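Local structure of tryptophan decarboxylase 1 (Oryza sativa subsp. japonica, 6KHO) at the interface of chains A and B. The protein catalyses the pyridoxal 5'-phosphate-dependent decarboxylation of L-tryptophan to tryptamine and of 5-hydroxy-L-tryptophan to serotonin, and works as a homodimer. Numbering follows the deposited sequence. Chains: chain A/B, Tryptophan decarboxylase 1.

The interface of chains A and B. Residues chain A 187, 202, 222-226; chain B 184, 187, 199, 202, 222-225.
NH1 of the A:Arg187 guanidinium is gripped by two carbonyl oxygens, one from each subunit. Within its own chain it donates to A:Ala224 O at 2.7 Å, in the carbonyl plane and on a lone pair, with the acceptor also lying in the guanidinium plane. Across the dimer it reaches B:Leu223 O at 2.8 Å, approaching from above that carbonyl plane rather than along a lone pair. NH2 of A:Arg187 adds a more bent bond to B:Arg222 O (2.8 Å, 138° at H), which is tilted from the guanidinium plane. Three bonds on two nitrogens thus fix the rotation of the group, and its positive charge may be eased by meeting carbonyls at a helix C-terminus. The chain starts extended, CG anti to the backbone N (chi1 -179°), and turns at chi3 (72°), which brings NH1 and NH2 to the partner's carbonyls. B:Arg187 repeats the grip: its NH1 meets A:Leu223 O at 3.0 Å and B:Ala224 O at 2.6 Å, and its NH2 meets A:Arg222 O at 2.8 Å.

Apolar contacts flank the arginines. CD2 of A:Leu202 and CD2 of B:Leu202 meet tip to tip at 3.7 Å, their side chains crossing obliquely. A:Leu223 crosses B:Val184 at about a right angle, its CD2 3.8 Å from B:Val184 CG2.

In this two-fold homodimer interface, each arginine projects from helix 175-194 in chain A or 175-193 in chain B, and ties the C-terminal end of the partner's helix 215-223 to the loop residue Ala224 that follows the same helix in its own chain.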
ATOM      1  N   ARG A 187      -9.740 -17.740  -8.944  1.00 28.67           N
ATOM      2  CA  ARG A 187      -9.053 -19.000  -8.674  1.00 29.61           C
ATOM      3  C   ARG A 187      -9.841 -19.874  -7.706  1.00 30.76           C
ATOM      4  O   ARG A 187     -10.066 -21.067  -7.961  1.00 29.17           O
ATOM      5  CB  ARG A 187      -7.658 -18.718  -8.113  1.00 25.83           C
ATOM      6  CG  ARG A 187      -6.822 -19.977  -7.806  1.00 28.00           C
ATOM      7  CD  ARG A 187      -5.646 -19.662  -6.863  1.00 31.72           C
ATOM      8  NE  ARG A 187      -6.105 -19.404  -5.494  1.00 32.70           N
ATOM      9  CZ  ARG A 187      -5.353 -18.900  -4.516  1.00 32.07           C
ATOM     10  NH1 ARG A 187      -4.077 -18.576  -4.735  1.00 28.97           N
ATOM     11  NH2 ARG A 187      -5.885 -18.709  -3.314  1.00 29.49           N
ATOM     12  N   LEU A 202      -4.711 -26.858  -9.139  1.00 39.34           N
ATOM     13  CA  LEU A 202      -4.300 -25.518  -9.560  1.00 40.36           C
ATOM     14  C   LEU A 202      -3.551 -25.543 -10.889  1.00 39.16           C
ATOM     15  O   LEU A 202      -3.675 -24.606 -11.691  1.00 35.46           O
ATOM     16  CB  LEU A 202      -3.447 -24.857  -8.466  1.00 38.88           C
ATOM     17  CG  LEU A 202      -3.059 -23.373  -8.564  1.00 42.59           C
ATOM     18  CD1 LEU A 202      -4.117 -22.529  -9.260  1.00 40.14           C
ATOM     19  CD2 LEU A 202      -2.764 -22.772  -7.175  1.00 39.63           C
ATOM     20  N   ARG A 222       1.359 -15.191 -11.252  1.00 38.09           N
ATOM     21  CA  ARG A 222       2.362 -16.029 -10.601  1.00 35.47           C
ATOM     22  C   ARG A 222       2.253 -15.952  -9.082  1.00 35.00           C
ATOM     23  O   ARG A 222       2.385 -16.974  -8.394  1.00 36.89           O
ATOM     24  CB  ARG A 222       3.761 -15.634 -11.085  1.00 39.19           C
ATOM     25  CG  ARG A 222       3.917 -15.806 -12.622  1.00 43.98           C
ATOM     26  CD  ARG A 222       5.346 -15.563 -13.157  1.00 48.09           C
ATOM     27  NE  ARG A 222       6.077 -14.544 -12.401  1.00 55.67           N
ATOM     28  CZ  ARG A 222       6.362 -13.317 -12.840  1.00 52.73           C
ATOM     29  NH1 ARG A 222       5.984 -12.930 -14.054  1.00 52.96           N
ATOM     30  NH2 ARG A 222       7.032 -12.473 -12.058  1.00 50.76           N
ATOM     31  N   LEU A 223       1.999 -14.755  -8.541  1.00 33.46           N
ATOM     32  CA  LEU A 223       1.816 -14.612  -7.097  1.00 30.94           C
ATOM     33  C   LEU A 223       0.701 -15.518  -6.589  1.00 31.87           C
ATOM     34  O   LEU A 223       0.850 -16.205  -5.567  1.00 30.57           O
ATOM     35  CB  LEU A 223       1.500 -13.156  -6.750  1.00 31.44           C
ATOM     36  CG  LEU A 223       2.638 -12.122  -6.736  1.00 41.46           C
ATOM     37  CD1 LEU A 223       2.097 -10.743  -6.376  1.00 39.23           C
ATOM     38  CD2 LEU A 223       3.743 -12.521  -5.767  1.00 41.43           C
ATOM     39  N   ALA A 224      -0.446 -15.494  -7.269  1.00 30.14           N
ATOM     40  CA  ALA A 224      -1.609 -16.280  -6.871  1.00 33.85           C
ATOM     41  C   ALA A 224      -1.447 -17.774  -7.142  1.00 35.14           C
ATOM     42  O   ALA A 224      -2.339 -18.553  -6.779  1.00 33.69           O
ATOM     43  CB  ALA A 224      -2.857 -15.756  -7.587  1.00 31.93           C
ATOM     44  N   GLY A 225      -0.347 -18.199  -7.757  1.00 35.63           N
ATOM     45  CA  GLY A 225      -0.052 -19.613  -7.896  1.00 34.36           C
ATOM     46  C   GLY A 225      -0.472 -20.258  -9.197  1.00 35.19           C
ATOM     47  O   GLY A 225      -0.467 -21.495  -9.281  1.00 38.60           O
ATOM     48  N   PHE A 226      -0.836 -19.478 -10.211  1.00 33.92           N
ATOM     49  CA  PHE A 226      -1.151 -20.063 -11.504  1.00 33.73           C
ATOM     50  C   PHE A 226       0.123 -20.584 -12.159  1.00 38.74           C
ATOM     51  O   PHE A 226       1.196 -19.991 -12.020  1.00 37.75           O
ATOM     52  CB  PHE A 226      -1.808 -19.037 -12.418  1.00 32.01           C
ATOM     53  CG  PHE A 226      -3.226 -18.701 -12.038  1.00 33.68           C
ATOM     54  CD1 PHE A 226      -3.492 -17.666 -11.153  1.00 33.96           C
ATOM     55  CD2 PHE A 226      -4.281 -19.435 -12.547  1.00 29.94           C
ATOM     56  CE1 PHE A 226      -4.793 -17.347 -10.804  1.00 32.24           C
ATOM     57  CE2 PHE A 226      -5.585 -19.133 -12.198  1.00 34.66           C
ATOM     58  CZ  PHE A 226      -5.845 -18.084 -11.331  1.00 32.40           C
TER
ATOM     59  N   VAL B 184       5.790 -16.472  -1.208  1.00 29.66           N
ATOM     60  CA  VAL B 184       5.890 -16.781  -2.629  1.00 31.76           C
ATOM     61  C   VAL B 184       7.315 -17.186  -2.992  1.00 33.95           C
ATOM     62  O   VAL B 184       7.529 -18.128  -3.764  1.00 32.54           O
ATOM     63  CB  VAL B 184       5.403 -15.585  -3.471  1.00 29.15           C
ATOM     64  CG1 VAL B 184       5.928 -15.673  -4.881  1.00 30.28           C
ATOM     65  CG2 VAL B 184       3.866 -15.515  -3.469  1.00 27.59           C
ATOM     66  N   ARG B 187       7.780 -20.657  -1.508  1.00 31.21           N
ATOM     67  CA  ARG B 187       6.995 -21.601  -2.301  1.00 31.12           C
ATOM     68  C   ARG B 187       7.732 -21.996  -3.576  1.00 35.74           C
ATOM     69  O   ARG B 187       7.903 -23.188  -3.871  1.00 34.20           O
ATOM     70  CB  ARG B 187       5.633 -20.986  -2.645  1.00 30.83           C
ATOM     71  CG  ARG B 187       4.763 -21.842  -3.583  1.00 29.24           C
ATOM     72  CD  ARG B 187       3.655 -21.006  -4.198  1.00 29.29           C
ATOM     73  NE  ARG B 187       4.172 -20.150  -5.260  1.00 31.15           N
ATOM     74  CZ  ARG B 187       3.542 -19.088  -5.737  1.00 30.90           C
ATOM     75  NH1 ARG B 187       2.355 -18.744  -5.236  1.00 31.99           N
ATOM     76  NH2 ARG B 187       4.095 -18.378  -6.710  1.00 31.28           N
ATOM     77  N   VAL B 199       3.521 -25.759 -10.995  1.00 43.60           N
ATOM     78  CA  VAL B 199       2.834 -25.829  -9.712  1.00 43.67           C
ATOM     79  C   VAL B 199       2.211 -27.210  -9.481  1.00 41.19           C
ATOM     80  O   VAL B 199       1.388 -27.369  -8.577  1.00 38.48           O
ATOM     81  CB  VAL B 199       1.782 -24.711  -9.567  1.00 43.03           C
ATOM     82  CG1 VAL B 199       2.438 -23.335  -9.680  1.00 36.96           C
ATOM     83  CG2 VAL B 199       0.673 -24.864 -10.607  1.00 37.73           C
ATOM     84  N   LEU B 202       2.487 -28.275  -5.925  1.00 35.15           N
ATOM     85  CA  LEU B 202       2.124 -27.294  -4.902  1.00 34.46           C
ATOM     86  C   LEU B 202       1.387 -27.952  -3.737  1.00 33.78           C
ATOM     87  O   LEU B 202       1.593 -27.585  -2.574  1.00 32.19           O
ATOM     88  CB  LEU B 202       1.282 -26.187  -5.543  1.00 34.30           C
ATOM     89  CG  LEU B 202       0.924 -24.942  -4.723  1.00 38.00           C
ATOM     90  CD1 LEU B 202       2.113 -24.426  -3.934  1.00 31.71           C
ATOM     91  CD2 LEU B 202       0.390 -23.870  -5.660  1.00 39.46           C
ATOM     92  N   ARG B 222      -2.965 -18.892   2.112  1.00 27.00           N
ATOM     93  CA  ARG B 222      -3.987 -19.284   1.142  1.00 26.88           C
ATOM     94  C   ARG B 222      -3.872 -18.452  -0.129  1.00 27.51           C
ATOM     95  O   ARG B 222      -4.061 -18.970  -1.236  1.00 26.46           O
ATOM     96  CB  ARG B 222      -5.391 -19.165   1.759  1.00 25.28           C
ATOM     97  CG  ARG B 222      -5.591 -20.063   2.982  1.00 29.71           C
ATOM     98  CD  ARG B 222      -7.052 -20.109   3.472  1.00 31.18           C
ATOM     99  NE  ARG B 222      -7.511 -18.821   3.996  1.00 31.90           N
ATOM    100  CZ  ARG B 222      -7.318 -18.406   5.247  1.00 30.20           C
ATOM    101  NH1 ARG B 222      -6.666 -19.170   6.115  1.00 33.80           N
ATOM    102  NH2 ARG B 222      -7.778 -17.226   5.633  1.00 30.79           N
ATOM    103  N   LEU B 223      -3.541 -17.168   0.004  1.00 25.64           N
ATOM    104  CA  LEU B 223      -3.377 -16.324  -1.175  1.00 26.68           C
ATOM    105  C   LEU B 223      -2.272 -16.853  -2.077  1.00 23.70           C
ATOM    106  O   LEU B 223      -2.388 -16.802  -3.308  1.00 26.91           O
ATOM    107  CB  LEU B 223      -3.057 -14.876  -0.760  1.00 28.50           C
ATOM    108  CG  LEU B 223      -4.107 -14.098   0.048  1.00 31.10           C
ATOM    109  CD1 LEU B 223      -3.660 -12.651   0.273  1.00 29.78           C
ATOM    110  CD2 LEU B 223      -5.418 -14.134  -0.695  1.00 29.23           C
ATOM    111  N   ALA B 224      -1.175 -17.330  -1.488  1.00 26.66           N
ATOM    112  CA  ALA B 224      -0.067 -17.844  -2.286  1.00 28.96           C
ATOM    113  C   ALA B 224      -0.344 -19.223  -2.881  1.00 31.42           C
ATOM    114  O   ALA B 224       0.498 -19.724  -3.633  1.00 31.48           O
ATOM    115  CB  ALA B 224       1.209 -17.900  -1.453  1.00 28.50           C
ATOM    116  N   GLY B 225      -1.483 -19.844  -2.572  1.00 29.40           N
ATOM    117  CA  GLY B 225      -1.859 -21.111  -3.178  1.00 28.76           C
ATOM    118  C   GLY B 225      -1.528 -22.347  -2.375  1.00 32.94           C
ATOM    119  O   GLY B 225      -1.686 -23.464  -2.898  1.00 33.41           O
TER